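Local coordinates for protein Sqt1 (Chaetomium thermophilum, PDB 4ZOY) that probably serves as a dedicated chaperone that captures a newly made ribosomal protein during its translation, using a WD40 beta-propeller, at residues Leu105-Met110 and Arg115-Ser120; Gly350-Phe355 and Arg405-Arg410. All coordinates share one frame; numbering follows the deposited sequence.

Interaction 1. Residues Leu105-Met110 and Arg115-Ser120; sequences LVSGGM and RVYAVS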
loop_
_atom_site.group_PDB
_atom_site.type_symbol
_atom_site.label_atom_id
_atom_site.label_comp_id
_atom_site.label_asym_id
_atom_site.label_seq_id
_atom_site.Cartn_x
_atom_site.Cartn_y
_atom_site.Cartn_z
ATOM N N LEU A 105 -5.111 -13.655 -8.331
ATOM C CA LEU A 105 -4.939 -13.302 -6.931
ATOM C C LEU A 105 -3.620 -13.896 -6.493
ATOM O O LEU A 105 -3.370 -15.084 -6.700
ATOM C CB LEU A 105 -6.090 -13.849 -6.078
ATOM C CG LEU A 105 -5.939 -13.729 -4.560
ATOM C CD1 LEU A 105 -5.863 -12.271 -4.126
ATOM C CD2 LEU A 105 -7.098 -14.440 -3.866
ATOM N N VAL A 106 -2.770 -13.083 -5.882
ATOM C CA VAL A 106 -1.448 -13.529 -5.506
ATOM C C VAL A 106 -1.223 -13.320 -4.016
ATOM O O VAL A 106 -1.495 -12.238 -3.483
ATOM C CB VAL A 106 -0.362 -12.781 -6.313
ATOM C CG1 VAL A 106 0.989 -13.389 -6.060
ATOM C CG2 VAL A 106 -0.691 -12.808 -7.817
ATOM N N SER A 107 -0.758 -14.366 -3.339
ATOM C CA SER A 107 -0.430 -14.249 -1.925
ATOM C C SER A 107 1.075 -14.369 -1.710
ATOM O O SER A 107 1.763 -15.103 -2.419
ATOM C CB SER A 107 -1.187 -15.304 -1.108
ATOM O OG SER A 107 -0.867 -16.609 -1.566
ATOM N N GLY A 108 1.588 -13.635 -0.730
ATOM C CA GLY A 108 3.009 -13.607 -0.462
ATOM C C GLY A 108 3.266 -13.750 1.012
ATOM O O GLY A 108 2.653 -13.058 1.817
ATOM N N GLY A 109 4.161 -14.659 1.377
ATOM C CA GLY A 109 4.344 -14.955 2.782
ATOM C C GLY A 109 5.690 -14.627 3.389
ATOM O O GLY A 109 6.672 -14.350 2.693
ATOM N N MET A 110 5.726 -14.676 4.718
ATOM C CA MET A 110 6.956 -14.598 5.484
ATOM C C MET A 110 7.782 -15.871 5.290
ATOM O O MET A 110 8.894 -15.982 5.802
ATOM C CB MET A 110 6.636 -14.381 6.964
ATOM C CG MET A 110 5.983 -13.035 7.246
ATOM S SD MET A 110 7.125 -11.691 6.890
ATOM C CE MET A 110 8.402 -12.040 8.093
ATOM N N ARG A 115 2.190 -17.411 -4.026
ATOM C CA ARG A 115 1.215 -18.340 -4.589
ATOM C C ARG A 115 0.276 -17.611 -5.519
ATOM O O ARG A 115 -0.297 -16.576 -5.165
ATOM C CB ARG A 115 0.440 -19.056 -3.480
ATOM C CG ARG A 115 1.348 -19.947 -2.654
ATOM C CD ARG A 115 0.622 -20.660 -1.523
ATOM N NE ARG A 115 -0.465 -21.515 -1.983
ATOM C CZ ARG A 115 -0.311 -22.775 -2.382
ATOM N NH1 ARG A 115 0.897 -23.322 -2.401
ATOM N NH2 ARG A 115 -1.366 -23.480 -2.769
ATOM N N VAL A 116 0.132 -18.157 -6.724
ATOM C CA VAL A 116 -0.651 -17.535 -7.778
ATOM C C VAL A 116 -1.941 -18.303 -8.064
ATOM O O VAL A 116 -1.913 -19.501 -8.372
ATOM C CB VAL A 116 0.170 -17.428 -9.084
ATOM C CG1 VAL A 116 -0.676 -16.850 -10.203
ATOM C CG2 VAL A 116 1.440 -16.605 -8.854
ATOM N N TYR A 117 -3.065 -17.601 -7.962
ATOM C CA TYR A 117 -4.385 -18.168 -8.202
ATOM C C TYR A 117 -5.067 -17.476 -9.365
ATOM O O TYR A 117 -5.108 -16.243 -9.421
ATOM C CB TYR A 117 -5.274 -18.038 -6.955
ATOM C CG TYR A 117 -4.753 -18.751 -5.724
ATOM C CD1 TYR A 117 -3.801 -18.161 -4.899
ATOM C CD2 TYR A 117 -5.229 -20.007 -5.375
ATOM C CE1 TYR A 117 -3.325 -18.803 -3.776
ATOM C CE2 TYR A 117 -4.756 -20.660 -4.255
ATOM C CZ TYR A 117 -3.807 -20.060 -3.459
ATOM O OH TYR A 117 -3.339 -20.715 -2.346
ATOM N N ALA A 118 -5.612 -18.257 -10.291
ATOM C CA ALA A 118 -6.434 -17.691 -11.346
ATOM C C ALA A 118 -7.810 -17.351 -10.787
ATOM O O ALA A 118 -8.370 -18.113 -9.999
ATOM C CB ALA A 118 -6.548 -18.660 -12.519
ATOM N N VAL A 119 -8.343 -16.204 -11.190
ATOM C CA VAL A 119 -9.625 -15.735 -10.687
ATOM C C VAL A 119 -10.650 -15.646 -11.806
ATOM O O VAL A 119 -10.358 -15.118 -12.877
ATOM C CB VAL A 119 -9.499 -14.348 -10.023
ATOM C CG1 VAL A 119 -10.835 -13.910 -9.429
ATOM C CG2 VAL A 119 -8.412 -14.360 -8.958
ATOM N N SER A 120 -11.847 -16.168 -11.555
ATOM C CA SER A 120 -12.961 -16.027 -12.485
ATOM C C SER A 120 -14.176 -15.457 -11.770
ATOM O O SER A 120 -14.572 -15.954 -10.719
ATOM C CB SER A 120 -13.313 -17.370 -13.127
ATOM O OG SER A 120 -12.355 -17.731 -14.103
#

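Interaction 2. Residues Gly350-Phe355 and Arg405-Arg410; sequences GSIAVF and RRWDLR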
loop_
_atom_site.group_PDB
_atom_site.type_symbol
_atom_site.label_atom_id
_atom_site.label_comp_id
_atom_site.label_asym_id
_atom_site.label_seq_id
_atom_site.Cartn_x
_atom_site.Cartn_y
_atom_site.Cartn_z
ATOM N N GLY A 350 1.936 9.141 15.514
ATOM C CA GLY A 350 0.501 9.376 15.573
ATOM C C GLY A 350 -0.034 10.530 14.736
ATOM O O GLY A 350 -1.248 10.747 14.678
ATOM N N SER A 351 0.861 11.272 14.082
ATOM C CA SER A 351 0.448 12.447 13.327
ATOM C C SER A 351 0.389 12.192 11.829
ATOM O O SER A 351 1.020 11.273 11.313
ATOM C CB SER A 351 1.396 13.621 13.577
ATOM O OG SER A 351 2.672 13.371 13.002
ATOM N N ILE A 352 -0.378 13.037 11.161
ATOM C CA ILE A 352 -0.375 13.110 9.714
ATOM C C ILE A 352 0.090 14.510 9.376
ATOM O O ILE A 352 -0.307 15.468 10.033
ATOM C CB ILE A 352 -1.766 12.838 9.121
ATOM C CG1 ILE A 352 -2.214 11.410 9.466
ATOM C CG2 ILE A 352 -1.785 13.108 7.602
ATOM C CD1 ILE A 352 -3.671 11.146 9.152
ATOM N N ALA A 353 0.943 14.631 8.365
ATOM C CA ALA A 353 1.357 15.934 7.872
ATOM C C ALA A 353 1.009 16.062 6.394
ATOM O O ALA A 353 1.079 15.093 5.641
ATOM C CB ALA A 353 2.844 16.144 8.111
ATOM N N VAL A 354 0.589 17.255 6.004
ATOM C CA VAL A 354 0.140 17.523 4.646
ATOM C C VAL A 354 1.001 18.633 4.077
ATOM O O VAL A 354 1.142 19.691 4.696
ATOM C CB VAL A 354 -1.344 17.923 4.612
ATOM C CG1 VAL A 354 -1.834 18.133 3.174
ATOM C CG2 VAL A 354 -2.187 16.865 5.315
ATOM N N PHE A 355 1.574 18.383 2.902
ATOM C CA PHE A 355 2.476 19.346 2.259
ATOM C C PHE A 355 1.934 19.785 0.898
ATOM O O PHE A 355 1.334 18.984 0.170
ATOM C CB PHE A 355 3.861 18.724 2.083
ATOM C CG PHE A 355 4.459 18.211 3.357
ATOM C CD1 PHE A 355 5.195 19.058 4.169
ATOM C CD2 PHE A 355 4.292 16.883 3.747
ATOM C CE1 PHE A 355 5.758 18.602 5.346
ATOM C CE2 PHE A 355 4.844 16.418 4.936
ATOM C CZ PHE A 355 5.584 17.278 5.737
ATOM N N ARG A 405 -10.038 6.707 10.264
ATOM C CA ARG A 405 -10.552 8.066 10.186
ATOM C C ARG A 405 -10.540 8.585 8.765
ATOM O O ARG A 405 -9.796 8.094 7.922
ATOM C CB ARG A 405 -9.749 9.000 11.098
ATOM C CG ARG A 405 -9.952 8.711 12.580
ATOM C CD ARG A 405 -9.405 9.781 13.509
ATOM N NE ARG A 405 -9.856 9.485 14.870
ATOM C CZ ARG A 405 -9.174 8.743 15.732
ATOM N NH1 ARG A 405 -7.986 8.253 15.412
ATOM N NH2 ARG A 405 -9.683 8.488 16.936
ATOM N N ARG A 406 -11.381 9.578 8.495
ATOM C CA ARG A 406 -11.307 10.226 7.201
ATOM C C ARG A 406 -11.234 11.721 7.415
ATOM O O ARG A 406 -11.911 12.279 8.293
ATOM C CB ARG A 406 -12.473 9.863 6.317
ATOM C CG ARG A 406 -12.264 10.467 4.931
ATOM C CD ARG A 406 -13.208 9.909 3.974
ATOM N NE ARG A 406 -12.983 8.501 3.707
ATOM C CZ ARG A 406 -13.903 7.716 3.163
ATOM N NH1 ARG A 406 -15.113 8.209 2.891
ATOM N NH2 ARG A 406 -13.638 6.460 2.892
ATOM N N TRP A 407 -10.391 12.350 6.607
ATOM C CA TRP A 407 -9.996 13.732 6.790
ATOM C C TRP A 407 -10.273 14.537 5.542
ATOM O O TRP A 407 -10.068 14.055 4.422
ATOM C CB TRP A 407 -8.508 13.832 7.118
ATOM C CG TRP A 407 -8.064 12.922 8.208
ATOM C CD1 TRP A 407 -7.602 11.648 8.075
ATOM C CD2 TRP A 407 -8.028 13.226 9.600
ATOM N NE1 TRP A 407 -7.277 11.137 9.306
ATOM C CE2 TRP A 407 -7.540 12.083 10.261
ATOM C CE3 TRP A 407 -8.380 14.349 10.357
ATOM C CZ2 TRP A 407 -7.380 12.032 11.639
ATOM C CZ3 TRP A 407 -8.219 14.301 11.724
ATOM C CH2 TRP A 407 -7.724 13.151 12.352
ATOM N N ASP A 408 -10.737 15.760 5.764
ATOM C CA ASP A 408 -10.881 16.783 4.736
ATOM C C ASP A 408 -9.632 17.655 4.797
ATOM O O ASP A 408 -9.418 18.372 5.773
ATOM C CB ASP A 408 -12.175 17.577 5.003
ATOM C CG ASP A 408 -12.296 18.861 4.196
ATOM O OD1 ASP A 408 -11.498 19.130 3.276
ATOM O OD2 ASP A 408 -13.250 19.608 4.510
ATOM N N LEU A 409 -8.806 17.592 3.754
ATOM C CA LEU A 409 -7.498 18.245 3.789
ATOM C C LEU A 409 -7.486 19.621 3.127
ATOM O O LEU A 409 -6.417 20.160 2.854
ATOM C CB LEU A 409 -6.441 17.354 3.124
ATOM C CG LEU A 409 -6.236 15.971 3.763
ATOM C CD1 LEU A 409 -5.066 15.270 3.092
ATOM C CD2 LEU A 409 -6.021 16.058 5.272
ATOM N N ARG A 410 -8.656 20.191 2.866
ATOM C CA ARG A 410 -8.682 21.520 2.246
ATOM C C ARG A 410 -8.142 22.611 3.167
ATOM O O ARG A 410 -7.582 23.596 2.691
ATOM C CB ARG A 410 -10.102 21.885 1.804
ATOM C CG ARG A 410 -10.603 21.058 0.644
ATOM C CD ARG A 410 -12.066 21.362 0.368
ATOM N NE ARG A 410 -12.910 21.027 1.513
ATOM C CZ ARG A 410 -14.183 21.390 1.645
ATOM N NH1 ARG A 410 -14.774 22.122 0.709
ATOM N NH2 ARG A 410 -14.868 21.027 2.721
#

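Interaction 1. Residues Leu105-Met110 and Arg115-Ser120
Leu105 and Tyr117 face each other as a hydrogen-bonded antiparallel pair in the hairpin that forms the two middle strands of a WD40 propeller blade. Leu105 N gives its hydrogen to Tyr117 O at 2.8 Å, and Tyr117 N returns the bond to Leu105 O. Ser107 and Arg115 repeat the exchange two residues on, with Ser107 N to Arg115 O at 2.9 Å. Between them lies the non-hydrogen-bonded pair Val106 and Val116, where Val106 CA sets its hydrogen against Arg115 O at 3.3 Å. Branched, apolar valines suit this face: both pack on Leu171 of the next blade.

The other face carries Leu105, Ser107, Arg115 and Tyr117. Val119 adds a methyl to the end of the hairpin, CG2 lying 3.7 Å from Leu105 CB. With chi1 58°, Ser107 holds OG between its backbone N and carbonyl carbon, 3.4 Å from Arg115 CB and near the edge of the tyrosine ring. This small hydroxyl is buried, and His88 satisfies it by a hydrogen bond, while Ile85 packs against Leu105, Ser107 and Tyr117. The long Arg115 side chain leads away to the outermost strand of the blade, where it makes a salt bridge with Glu135 and a cation-pi contact with Phe132. Bent at chi3 (59°), it turns back so that Arg115 NE gives a nearly straight hydrogen bond to Tyr117 OH (3.0 Å, 166°), almost in the guanidinium plane.

Interaction 2. Residues Gly350-Phe355 and Arg405-Arg410
Ile352 and Trp407 meet obliquely: the isoleucine's outermost methyl, CD1, reaches the pyrrole part of the indole, 3.6 Å from Trp407 NE1 and 4.1 Å from Trp407 CD1. With chi2 extended at 169°, Ile352 stretches its longer branch to span strands whose CA atoms stand 10.1 Å apart at this pair. The flat indole offers the methyl a wide surface, and NE1, the atom nearest to it, has its N-H spent on Ser397 OG. Two residues on, the backbones draw closer (CA atoms of Val354 and Leu409 7.7 Å apart), and shorter side chains suffice. Val354 CG2 comes almost equally near both methyls of Leu409, 3.9 Å from CD2 and 4.0 Å from CD1. Leu395 touches both Ile352 and Leu409, and Leu367 packs on Trp407.

Asp408 ends strand 404-408 and takes no part in this packing. Its OD1 accepts Arg410 N, making an Asx turn, and from the opposite face of the carboxylate it accepts Arg410 NE. Arg410 NH2 holds Asp408 OD2 at 2.8 Å, and this side-on, two-nitrogen salt bridge would fix the rotation of the carboxylate.

Strands 352-356 and 404-408 are each third in their four-stranded sheets; the first meets Trp407 and, just beyond the second strand, Leu409, packing neighbouring blades together. Trp407-Asp408 is the Trp-Asp pair that names the WD40 repeat, and the Trp407-Ser397 bond is one characteristic of its structural tetrad.

From the N terminus, strand 9-11 first joins the sheet built by the chain's last strands, closing the ring of eight four-stranded blades. After one further blade, interaction 1 closes a very short loop, since only four residues separate its segments; it pairs the two middle strands of one blade. The chain then lays down further blades before interaction 2, whose segments are separated by 49 residues and bring consecutive blades face to face. The contacts follow in series, neither nested nor crossed. The centres of interaction 1 and interaction 2 are about 33 Å apart, on opposite sides of the chain's centre. The nearest atoms of interaction 1 and interaction 2 are about 21 Å apart, so they join separate parts of the propeller.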